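Local atomic coordinates of thioesterase (Pseudomonas aeruginosa, PDB entry 3QY3), a protein that probably hydrolyses fatty acyl-CoA thioesters, as a member of the hotdog-fold thioesterase family. Residues T96-L101 with H118-P123; Y87-V92 with G125-G130; H30-P35 with E57-A62; L111-R116 with C132-V137. All coordinates share one frame; numbering follows the deposited sequence.

Interaction 1: T96-L101 with H118-P123; sequences TVVVEL and HTLEDP
Val98 and His118 form an antiparallel hydrogen-bonded pair: Val98 N gives a nearly linear bond (177°) to His118 O at 2.8 Å, and His118 N returns one to Val98 O at 2.9 Å. The next pair, Val97 with Thr119, is non-hydrogen-bonded, its CA atoms 4.4 Å apart. Beyond it the strand gives way to a turn, yet Leu120 N still reaches Thr96 O at 2.9 Å, meeting the carbonyl nearly end-on (C=O...N 161°).

Leu120 lies alongside Thr96, while its CD2 crosses to Val98 CG2 at 3.9 Å. On the face that carries Val98, Glu100 sets CG opposite its carbonyl carbon (chi1 -61°) and extends beyond it, bringing the carboxylate, almost perpendicular to the His118 ring, to the ring edge. The bond from His118 NE2 to Glu100 OE1 is weak, 3.0 Å long and bent; OE1 also receives Tyr102 OH and, in the conformer described, a salt bridge from Arg116. His118 ND1 lies close to Gly125 O, a short and doubtful bond because the histidine has two conformers.

The pairing lies at the open end of the hairpin of strands 96-106 and 110-119. Strand 28-35 flanks 96-106 on its other edge, and Val97 and Val99 face helix 51-66.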
# COMPACT_ATOMS: atom_id res chain seq x y z
N THR A 96 2.85 -11.90 13.56
CA THR A 96 1.67 -12.43 12.88
C THR A 96 0.42 -11.95 13.61
O THR A 96 0.23 -12.23 14.80
CB THR A 96 1.70 -13.96 12.80
OG1 THR A 96 2.88 -14.34 12.08
CG2 THR A 96 0.42 -14.50 12.13
N VAL A 97 -0.40 -11.17 12.92
CA VAL A 97 -1.62 -10.67 13.50
C VAL A 97 -2.68 -11.76 13.42
O VAL A 97 -2.82 -12.41 12.42
CB VAL A 97 -2.11 -9.37 12.81
CG1 VAL A 97 -3.57 -9.04 13.21
CG2 VAL A 97 -1.14 -8.20 13.17
N VAL A 98 -3.44 -11.93 14.49
CA VAL A 98 -4.51 -12.89 14.56
C VAL A 98 -5.76 -12.07 14.60
O VAL A 98 -5.96 -11.21 15.48
CB VAL A 98 -4.41 -13.86 15.82
CG1 VAL A 98 -5.61 -14.79 15.91
CG2 VAL A 98 -3.11 -14.71 15.72
N VAL A 99 -6.60 -12.31 13.62
CA VAL A 99 -7.87 -11.62 13.50
C VAL A 99 -8.99 -12.61 13.83
O VAL A 99 -9.18 -13.64 13.13
CB VAL A 99 -8.15 -11.12 12.07
CG1 VAL A 99 -9.53 -10.41 12.04
CG2 VAL A 99 -7.05 -10.08 11.62
N GLU A 100 -9.72 -12.36 14.89
CA GLU A 100 -10.93 -13.11 15.21
C GLU A 100 -12.17 -12.34 14.78
O GLU A 100 -12.33 -11.16 15.16
CB GLU A 100 -11.03 -13.35 16.72
CG GLU A 100 -9.86 -14.16 17.27
CD GLU A 100 -9.88 -14.32 18.79
OE1 GLU A 100 -10.41 -13.47 19.51
OE2 GLU A 100 -9.32 -15.29 19.26
N LEU A 101 -13.00 -13.00 13.97
CA LEU A 101 -14.28 -12.49 13.53
C LEU A 101 -15.44 -13.19 14.26
O LEU A 101 -15.56 -14.43 14.26
CB LEU A 101 -14.43 -12.66 12.04
CG LEU A 101 -13.40 -12.01 11.10
CD1 LEU A 101 -13.72 -12.39 9.62
CD2 LEU A 101 -13.35 -10.49 11.35
N HIS A 118 -5.20 -9.80 17.91
CA HIS A 118 -4.15 -10.21 18.83
C HIS A 118 -2.89 -10.46 17.92
O HIS A 118 -2.93 -10.28 16.72
CB HIS A 118 -4.53 -11.52 19.57
CG HIS A 118 -5.93 -11.55 20.15
ND1 HIS A 118 -6.29 -10.88 21.29
CD2 HIS A 118 -7.03 -12.25 19.76
CE1 HIS A 118 -7.55 -11.13 21.57
NE2 HIS A 118 -8.03 -11.95 20.65
N THR A 119 -1.84 -10.97 18.52
CA THR A 119 -0.68 -11.50 17.75
C THR A 119 -0.51 -12.96 18.16
O THR A 119 -0.95 -13.39 19.22
CB THR A 119 0.62 -10.67 17.94
OG1 THR A 119 1.06 -10.74 19.31
CG2 THR A 119 0.46 -9.19 17.47
N LEU A 120 0.18 -13.72 17.33
CA LEU A 120 0.48 -15.08 17.68
C LEU A 120 1.26 -15.18 18.98
O LEU A 120 0.97 -16.08 19.77
CB LEU A 120 1.30 -15.77 16.61
CG LEU A 120 0.60 -16.65 15.60
CD1 LEU A 120 1.68 -17.46 14.90
CD2 LEU A 120 -0.52 -17.52 16.22
N GLU A 121 2.23 -14.30 19.19
CA GLU A 121 3.05 -14.33 20.43
C GLU A 121 2.31 -13.80 21.66
O GLU A 121 2.73 -14.02 22.79
CB GLU A 121 4.36 -13.55 20.21
CG GLU A 121 4.20 -12.08 20.33
CD GLU A 121 5.50 -11.29 20.14
OE1 GLU A 121 6.61 -11.86 20.03
OE2 GLU A 121 5.39 -10.05 20.08
N ASP A 122 1.21 -13.09 21.43
CA ASP A 122 0.48 -12.42 22.47
C ASP A 122 -1.00 -12.68 22.23
O ASP A 122 -1.76 -11.77 21.92
CB ASP A 122 0.87 -10.94 22.53
CG ASP A 122 0.37 -10.25 23.79
OD1 ASP A 122 -0.15 -10.93 24.69
OD2 ASP A 122 0.45 -8.99 23.84
N PRO A 123 -1.41 -13.97 22.34
CA PRO A 123 -2.74 -14.37 21.86
C PRO A 123 -3.88 -13.83 22.71
O PRO A 123 -5.03 -13.79 22.25
CB PRO A 123 -2.72 -15.90 21.95
CG PRO A 123 -1.64 -16.22 22.97
CD PRO A 123 -0.62 -15.12 22.83

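Interaction 2: Y87-V92 with G125-G130; sequences YLKPVV and GTYGEG
Tyr127 O receives two backbone donors from the facing segment, Leu88 N at 2.8 Å and Lys89 N at 3.0 Å. Both come from the same face of the carbonyl plane, with Leu88 N the further out of it, so successive amides share one acceptor. Just before them, Tyr87 and Gly128 form an antiparallel non-hydrogen-bonded pair. The phenol OH of Tyr127 is bonded to Asp122 OD2 and that of Tyr87 to Asn49 O.

The Lys89 side chain bends at its third and fourth torsions, which lays CE over one face of the Tyr127 ring, 4.0 Å from its centroid and offset toward the rim. This is a CH-pi contact; NZ sits farther off and adds at most a weak cation-pi attraction. Pro90 O approaches the ring edge in its plane, 3.4 Å from Tyr127 CE2, while Val91 CG2 packs against Tyr127 CD2 at 3.7 Å. Leu88 CD1 meets Thr126 CG2 at 3.9 Å, the two side chains running side by side.

Leu88 (phi/psi -114/-37°) and Lys89 together opposite Tyr127, both N-H groups on its O, make a classic beta bulge, here at the end of strand 76-87 and the start of strand 128-138 of the hotdog-fold sheet.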
# COMPACT_ATOMS: atom_id res chain seq x y z
N TYR A 87 -7.74 1.27 18.38
CA TYR A 87 -6.33 0.95 18.42
C TYR A 87 -5.88 0.92 19.88
O TYR A 87 -5.88 1.94 20.60
CB TYR A 87 -5.42 1.95 17.66
CG TYR A 87 -5.79 2.11 16.21
CD1 TYR A 87 -5.12 1.41 15.22
CD2 TYR A 87 -6.77 3.00 15.83
CE1 TYR A 87 -5.48 1.55 13.90
CE2 TYR A 87 -7.13 3.16 14.48
CZ TYR A 87 -6.46 2.42 13.54
OH TYR A 87 -6.79 2.59 12.25
N LEU A 88 -5.43 -0.24 20.32
CA LEU A 88 -5.07 -0.40 21.71
C LEU A 88 -3.60 -0.64 21.96
O LEU A 88 -3.04 -0.15 22.96
CB LEU A 88 -5.93 -1.52 22.32
CG LEU A 88 -7.43 -1.25 22.30
CD1 LEU A 88 -8.27 -2.48 22.67
CD2 LEU A 88 -7.72 -0.04 23.15
N LYS A 89 -2.96 -1.39 21.11
CA LYS A 89 -1.52 -1.68 21.28
C LYS A 89 -0.92 -1.77 19.87
O LYS A 89 -1.55 -2.34 18.96
CB LYS A 89 -1.28 -3.01 21.99
CG LYS A 89 -2.07 -3.22 23.28
CD LYS A 89 -1.77 -4.59 24.05
CE LYS A 89 -0.36 -5.14 23.93
NZ LYS A 89 0.71 -4.43 24.73
N PRO A 90 0.28 -1.23 19.70
CA PRO A 90 0.93 -1.29 18.37
C PRO A 90 1.50 -2.64 18.10
O PRO A 90 1.85 -3.38 19.02
CB PRO A 90 2.05 -0.23 18.48
CG PRO A 90 2.35 -0.16 19.93
CD PRO A 90 1.10 -0.50 20.68
N VAL A 91 1.63 -2.95 16.81
CA VAL A 91 2.29 -4.17 16.36
C VAL A 91 3.58 -3.74 15.70
O VAL A 91 3.63 -2.76 14.95
CB VAL A 91 1.42 -4.95 15.39
CG1 VAL A 91 2.18 -6.17 14.75
CG2 VAL A 91 0.06 -5.42 16.01
N VAL A 92 4.64 -4.50 15.96
CA VAL A 92 5.93 -4.26 15.39
C VAL A 92 6.43 -5.51 14.65
O VAL A 92 6.44 -6.60 15.20
CB VAL A 92 6.89 -3.83 16.47
CG1 VAL A 92 8.35 -3.68 15.97
CG2 VAL A 92 6.44 -2.47 17.07
N GLY A 125 -3.43 -10.67 24.36
CA GLY A 125 -3.41 -9.19 24.39
C GLY A 125 -4.40 -8.74 23.33
O GLY A 125 -4.51 -9.38 22.31
N THR A 126 -5.20 -7.71 23.59
CA THR A 126 -6.07 -7.14 22.55
C THR A 126 -5.38 -5.90 21.98
O THR A 126 -5.23 -4.87 22.66
CB THR A 126 -7.47 -6.83 23.07
OG1 THR A 126 -8.06 -8.04 23.63
CG2 THR A 126 -8.36 -6.31 21.92
N TYR A 127 -4.97 -6.01 20.74
CA TYR A 127 -4.23 -4.97 20.08
C TYR A 127 -5.18 -3.99 19.46
O TYR A 127 -4.84 -2.82 19.32
CB TYR A 127 -3.28 -5.57 19.06
CG TYR A 127 -2.08 -6.17 19.71
CD1 TYR A 127 -2.19 -7.30 20.48
CD2 TYR A 127 -0.84 -5.60 19.57
CE1 TYR A 127 -1.07 -7.84 21.15
CE2 TYR A 127 0.28 -6.14 20.18
CZ TYR A 127 0.16 -7.26 21.00
OH TYR A 127 1.25 -7.80 21.69
N GLY A 128 -6.36 -4.47 19.09
CA GLY A 128 -7.40 -3.60 18.56
C GLY A 128 -8.71 -4.37 18.46
O GLY A 128 -8.73 -5.59 18.61
N GLU A 129 -9.81 -3.66 18.33
CA GLU A 129 -11.13 -4.27 18.26
C GLU A 129 -12.08 -3.32 17.59
O GLU A 129 -11.92 -2.12 17.63
CB GLU A 129 -11.69 -4.66 19.65
CG GLU A 129 -11.70 -3.52 20.62
CD GLU A 129 -12.27 -3.88 22.05
OE1 GLU A 129 -12.13 -5.03 22.50
OE2 GLU A 129 -12.82 -2.97 22.68
N GLY A 130 -13.14 -3.83 17.05
CA GLY A 130 -14.13 -2.99 16.44
C GLY A 130 -15.19 -3.83 15.72
O GLY A 130 -15.50 -4.96 16.10

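Interaction 3: H30-P35 with E57-A62; sequences HTAHIP and EEARVA
Ala32 and Ala59 supply the closest backbone approach of strand to helix, with CA atoms 5.3 Å apart. The apolar contact is methyl to methyl, Ala32 CB to Ala59 CB at 3.7 Å. The small side chains allow the segment axes to come within 8.2 Å, at 130° between their chain directions. Farther along the strand, Ile34 CD1 reaches the aliphatic part of Glu58, 3.5 Å from CG and 3.8 Å from CB. The bend of Glu58 at chi2 (66°) leaves these two carbons facing Ile34 and turns the carboxylate away.

The ring contact belongs to His30. Its CG is turned away from the backbone N (chi1 -165°), carrying the imidazole to the helix, where Ala62 C lies over one ring face and Ala62 CB is 3.7 Å from His30 NE2.

The carboxylate of Glu58 is held from outside: it accepts hydrogen bonds, OE1 from Trp38 N and OE2 from His93 NE2, both of the third subunit.

The contact sets helix 51-66 against strand 28-35, whose backbone is bonded through His30, Ala32 and Ile34 to strand 96-106; Ala59 also packs on Val99 of that strand, and Arg60 reaches Cys132 and Leu134 of strand 128-138.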
# COMPACT_ATOMS: atom_id res chain seq x y z
N HIS A 30 -14.60 -16.99 12.43
CA HIS A 30 -13.38 -17.20 11.70
C HIS A 30 -12.18 -16.63 12.46
O HIS A 30 -12.32 -15.62 13.13
CB HIS A 30 -13.40 -16.50 10.33
CG HIS A 30 -12.34 -16.98 9.42
ND1 HIS A 30 -12.39 -18.22 8.82
CD2 HIS A 30 -11.16 -16.43 9.05
CE1 HIS A 30 -11.30 -18.39 8.09
NE2 HIS A 30 -10.55 -17.31 8.19
N THR A 31 -11.07 -17.36 12.37
CA THR A 31 -9.78 -16.91 12.86
C THR A 31 -8.81 -16.92 11.72
O THR A 31 -8.55 -17.98 11.09
CB THR A 31 -9.29 -17.78 14.01
OG1 THR A 31 -10.27 -17.78 15.07
CG2 THR A 31 -7.93 -17.23 14.54
N ALA A 32 -8.25 -15.74 11.41
CA ALA A 32 -7.24 -15.65 10.33
C ALA A 32 -5.90 -15.28 10.92
O ALA A 32 -5.83 -14.52 11.90
CB ALA A 32 -7.64 -14.55 9.23
N HIS A 33 -4.83 -15.79 10.33
CA HIS A 33 -3.46 -15.45 10.73
C HIS A 33 -2.83 -14.67 9.58
O HIS A 33 -2.74 -15.19 8.48
CB HIS A 33 -2.64 -16.71 11.01
CG HIS A 33 -3.02 -17.41 12.27
ND1 HIS A 33 -2.29 -18.46 12.78
CD2 HIS A 33 -4.03 -17.19 13.14
CE1 HIS A 33 -2.87 -18.91 13.89
NE2 HIS A 33 -3.93 -18.16 14.13
N ILE A 34 -2.40 -13.44 9.87
CA ILE A 34 -1.99 -12.52 8.81
C ILE A 34 -0.56 -12.07 9.15
O ILE A 34 -0.37 -11.21 10.04
CB ILE A 34 -2.88 -11.25 8.67
CG1 ILE A 34 -4.43 -11.53 8.62
CG2 ILE A 34 -2.36 -10.38 7.46
CD1 ILE A 34 -4.90 -12.33 7.46
N PRO A 35 0.43 -12.61 8.43
CA PRO A 35 1.79 -12.13 8.69
C PRO A 35 1.94 -10.66 8.37
O PRO A 35 1.50 -10.21 7.29
CB PRO A 35 2.67 -12.99 7.76
CG PRO A 35 1.84 -14.22 7.49
CD PRO A 35 0.43 -13.76 7.49
N GLU A 57 -9.75 -6.79 6.24
CA GLU A 57 -10.21 -7.21 4.92
C GLU A 57 -9.76 -8.60 4.54
O GLU A 57 -10.59 -9.40 4.09
CB GLU A 57 -9.66 -6.24 3.86
CG GLU A 57 -10.00 -6.57 2.44
CD GLU A 57 -9.30 -5.61 1.53
OE1 GLU A 57 -8.07 -5.77 1.35
OE2 GLU A 57 -9.92 -4.65 1.08
N GLU A 58 -8.49 -8.91 4.76
CA GLU A 58 -7.97 -10.26 4.47
C GLU A 58 -8.72 -11.34 5.25
O GLU A 58 -9.08 -12.40 4.70
CB GLU A 58 -6.48 -10.32 4.69
CG GLU A 58 -5.92 -11.62 4.16
CD GLU A 58 -6.03 -11.76 2.62
OE1 GLU A 58 -6.28 -10.73 1.94
OE2 GLU A 58 -5.84 -12.89 2.13
N ALA A 59 -9.00 -11.06 6.51
CA ALA A 59 -9.69 -12.03 7.37
C ALA A 59 -11.10 -12.25 6.83
O ALA A 59 -11.56 -13.42 6.73
CB ALA A 59 -9.73 -11.57 8.80
N ARG A 60 -11.82 -11.17 6.48
CA ARG A 60 -13.18 -11.35 5.90
C ARG A 60 -13.16 -12.07 4.59
O ARG A 60 -13.99 -12.97 4.31
CB ARG A 60 -13.94 -10.03 5.64
CG ARG A 60 -14.21 -9.17 6.78
CD ARG A 60 -15.13 -7.99 6.29
NE ARG A 60 -14.56 -7.12 5.24
CZ ARG A 60 -13.74 -6.10 5.47
NH1 ARG A 60 -13.34 -5.37 4.48
NH2 ARG A 60 -13.26 -5.86 6.70
N VAL A 61 -12.19 -11.73 3.71
CA VAL A 61 -12.06 -12.45 2.44
C VAL A 61 -11.84 -13.94 2.65
O VAL A 61 -12.51 -14.75 2.03
CB VAL A 61 -10.94 -11.80 1.55
CG1 VAL A 61 -10.58 -12.68 0.35
CG2 VAL A 61 -11.43 -10.41 1.09
N ALA A 62 -11.00 -14.30 3.61
CA ALA A 62 -10.78 -15.73 3.94
C ALA A 62 -12.02 -16.41 4.46
O ALA A 62 -12.36 -17.53 4.01
CB ALA A 62 -9.62 -15.84 4.96

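Interaction 4: L111-R116 with C132-V137; sequences LVLEHR and CKLVWV
Leu111 with Leu134 and Leu113 with Cys132 are antiparallel hydrogen-bonded pairs of two bonds each, the straighter being Leu134 N to Leu111 O and Leu113 N to Cys132 O (both 2.8 Å and 172° at the hydrogen), and they flank the non-hydrogen-bonded pair of Val112 with Lys133, whose CA atoms are 4.4 Å apart, in segments whose axes run at 152°.

One face carries Leu111, Leu113, Cys132 and Leu134. Here the contact is diagonal between bridge pairs: the Leu113 and Leu134 side chains cross at a slant and their CD1 atoms meet at 3.7 Å. Leu134 has CG set opposite the carbonyl carbon (chi1 -55°) and an extended chi2, which together carry its CD1 there. Leu134 CB lies 3.6 Å from Leu111 O. Trp136 CZ3 comes to 4.3 Å from Leu111 CB, while the indole packs on Pro78 and on Ile151 of helix 149-155. The opposite face carries Val112 and Lys133, whose side chains run alongside each other, Val112 CG2 touching Lys133 CG at 3.9 Å; in the conformer given, the lysine NZ bonds to Gln82 OE1.

Arg60 of helix 51-66 packs on Leu113, and Trp63 on Leu111. An antiparallel sheet whose apolar face lies against a long helix is the hallmark of the hotdog fold, and this hairpin supplies two of its strands.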
# COMPACT_ATOMS: atom_id res chain seq x y z
N LEU A 111 -25.07 -7.63 8.07
CA LEU A 111 -24.47 -8.36 9.15
C LEU A 111 -23.39 -7.48 9.71
O LEU A 111 -22.57 -6.97 8.93
CB LEU A 111 -23.82 -9.66 8.63
CG LEU A 111 -22.90 -10.44 9.61
CD1 LEU A 111 -23.69 -11.02 10.81
CD2 LEU A 111 -22.15 -11.63 8.89
N VAL A 112 -23.35 -7.41 11.03
CA VAL A 112 -22.25 -6.80 11.74
C VAL A 112 -21.26 -7.89 12.10
O VAL A 112 -21.62 -8.92 12.73
CB VAL A 112 -22.74 -6.00 12.96
CG1 VAL A 112 -21.50 -5.39 13.71
CG2 VAL A 112 -23.72 -4.90 12.51
N LEU A 113 -20.04 -7.74 11.60
CA LEU A 113 -18.96 -8.63 11.97
C LEU A 113 -18.09 -7.92 12.97
O LEU A 113 -17.47 -6.89 12.64
CB LEU A 113 -18.10 -9.00 10.77
CG LEU A 113 -18.44 -9.99 9.75
CD1 LEU A 113 -17.24 -10.05 8.66
CD2 LEU A 113 -18.72 -11.37 10.47
N GLU A 114 -18.02 -8.47 14.16
CA GLU A 114 -17.25 -7.88 15.23
C GLU A 114 -15.88 -8.49 15.17
O GLU A 114 -15.74 -9.69 14.86
CB GLU A 114 -17.95 -8.15 16.54
CG GLU A 114 -19.33 -7.62 16.50
CD GLU A 114 -19.61 -6.62 17.49
OE1 GLU A 114 -18.81 -5.67 17.59
OE2 GLU A 114 -20.63 -6.81 18.20
N HIS A 115 -14.84 -7.71 15.48
CA HIS A 115 -13.51 -8.22 15.41
C HIS A 115 -12.67 -7.91 16.65
O HIS A 115 -12.91 -6.91 17.36
CB HIS A 115 -12.78 -7.72 14.12
CG HIS A 115 -12.49 -6.25 14.09
ND1 HIS A 115 -13.25 -5.36 13.36
CD2 HIS A 115 -11.50 -5.51 14.67
CE1 HIS A 115 -12.72 -4.15 13.47
NE2 HIS A 115 -11.69 -4.21 14.31
N ARG A 116 -11.71 -8.81 16.89
CA ARG A 116 -10.68 -8.58 17.87
C ARG A 116 -9.36 -9.02 17.26
O ARG A 116 -9.31 -10.04 16.53
CB ARG A 116 -10.99 -9.32 19.17
CG ARG A 116 -12.09 -8.58 19.93
CD ARG A 116 -12.61 -9.34 21.13
NE ARG A 116 -11.71 -9.24 22.27
CZ ARG A 116 -10.79 -10.14 22.54
NH1 ARG A 116 -10.66 -11.18 21.73
NH2 ARG A 116 -10.01 -9.99 23.60
N CYS A 132 -17.25 -4.30 11.49
CA CYS A 132 -17.48 -4.00 10.09
C CYS A 132 -18.94 -4.34 9.78
O CYS A 132 -19.35 -5.54 9.93
CB CYS A 132 -16.51 -4.86 9.23
SG CYS A 132 -16.51 -4.60 7.48
N LYS A 133 -19.71 -3.35 9.37
CA LYS A 133 -21.09 -3.59 8.96
C LYS A 133 -21.10 -3.86 7.47
O LYS A 133 -20.62 -3.04 6.71
CB LYS A 133 -21.94 -2.37 9.26
CG LYS A 133 -21.88 -1.93 10.72
CD LYS A 133 -22.87 -0.78 11.00
CE LYS A 133 -23.16 -0.64 12.51
NZ LYS A 133 -23.56 0.75 12.92
N LEU A 134 -21.63 -5.01 7.09
CA LEU A 134 -21.73 -5.42 5.72
C LEU A 134 -23.20 -5.41 5.33
O LEU A 134 -24.08 -5.72 6.15
CB LEU A 134 -21.19 -6.86 5.56
CG LEU A 134 -19.76 -7.20 6.03
CD1 LEU A 134 -19.72 -8.74 6.22
CD2 LEU A 134 -18.78 -6.70 4.99
N VAL A 135 -23.44 -5.04 4.09
CA VAL A 135 -24.76 -5.12 3.49
C VAL A 135 -24.63 -5.93 2.18
O VAL A 135 -23.66 -5.74 1.43
CB VAL A 135 -25.37 -3.70 3.26
CG1 VAL A 135 -25.57 -2.93 4.59
CG2 VAL A 135 -24.51 -2.84 2.31
N TRP A 136 -25.56 -6.85 1.92
CA TRP A 136 -25.53 -7.60 0.67
C TRP A 136 -26.34 -6.78 -0.33
O TRP A 136 -27.44 -6.34 -0.02
CB TRP A 136 -26.10 -9.02 0.81
CG TRP A 136 -25.01 -10.03 1.01
CD1 TRP A 136 -24.54 -10.95 0.08
CD2 TRP A 136 -24.21 -10.20 2.19
NE1 TRP A 136 -23.46 -11.65 0.62
CE2 TRP A 136 -23.27 -11.23 1.92
CE3 TRP A 136 -24.22 -9.61 3.47
CZ2 TRP A 136 -22.35 -11.67 2.89
CZ3 TRP A 136 -23.26 -10.03 4.41
CH2 TRP A 136 -22.35 -11.04 4.12
N VAL A 137 -25.76 -6.58 -1.50
CA VAL A 137 -26.29 -5.75 -2.54
C VAL A 137 -26.13 -6.44 -3.93
O VAL A 137 -25.14 -7.14 -4.21
CB VAL A 137 -25.59 -4.38 -2.59
CG1 VAL A 137 -26.30 -3.46 -3.57
CG2 VAL A 137 -25.50 -3.73 -1.19

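How the interactions relate
From the N terminus, strand 28-35 leads through a loop into helix 51-66, and interaction 3 closes that first loop, laying helix on sheet. The other three open only after it has closed, and are interleaved with one another. Interaction 2 opens at 87-92 and closes at 125-130, and interaction 1 (96-101 with 118-123) is nested inside it. Interaction 4, between 111-116 and 132-137, crosses both, sharing strand 110-119 with interaction 1 and strand 128-138 with interaction 2. Direct bonds join neighbours: Val97 O to Ile34 N links interactions 1 and 3, and Gly130 O to His115 N links 2 and 4. Interactions 1 and 4 lie on opposite sides of the chain's centre, about 20 Å apart between their centres.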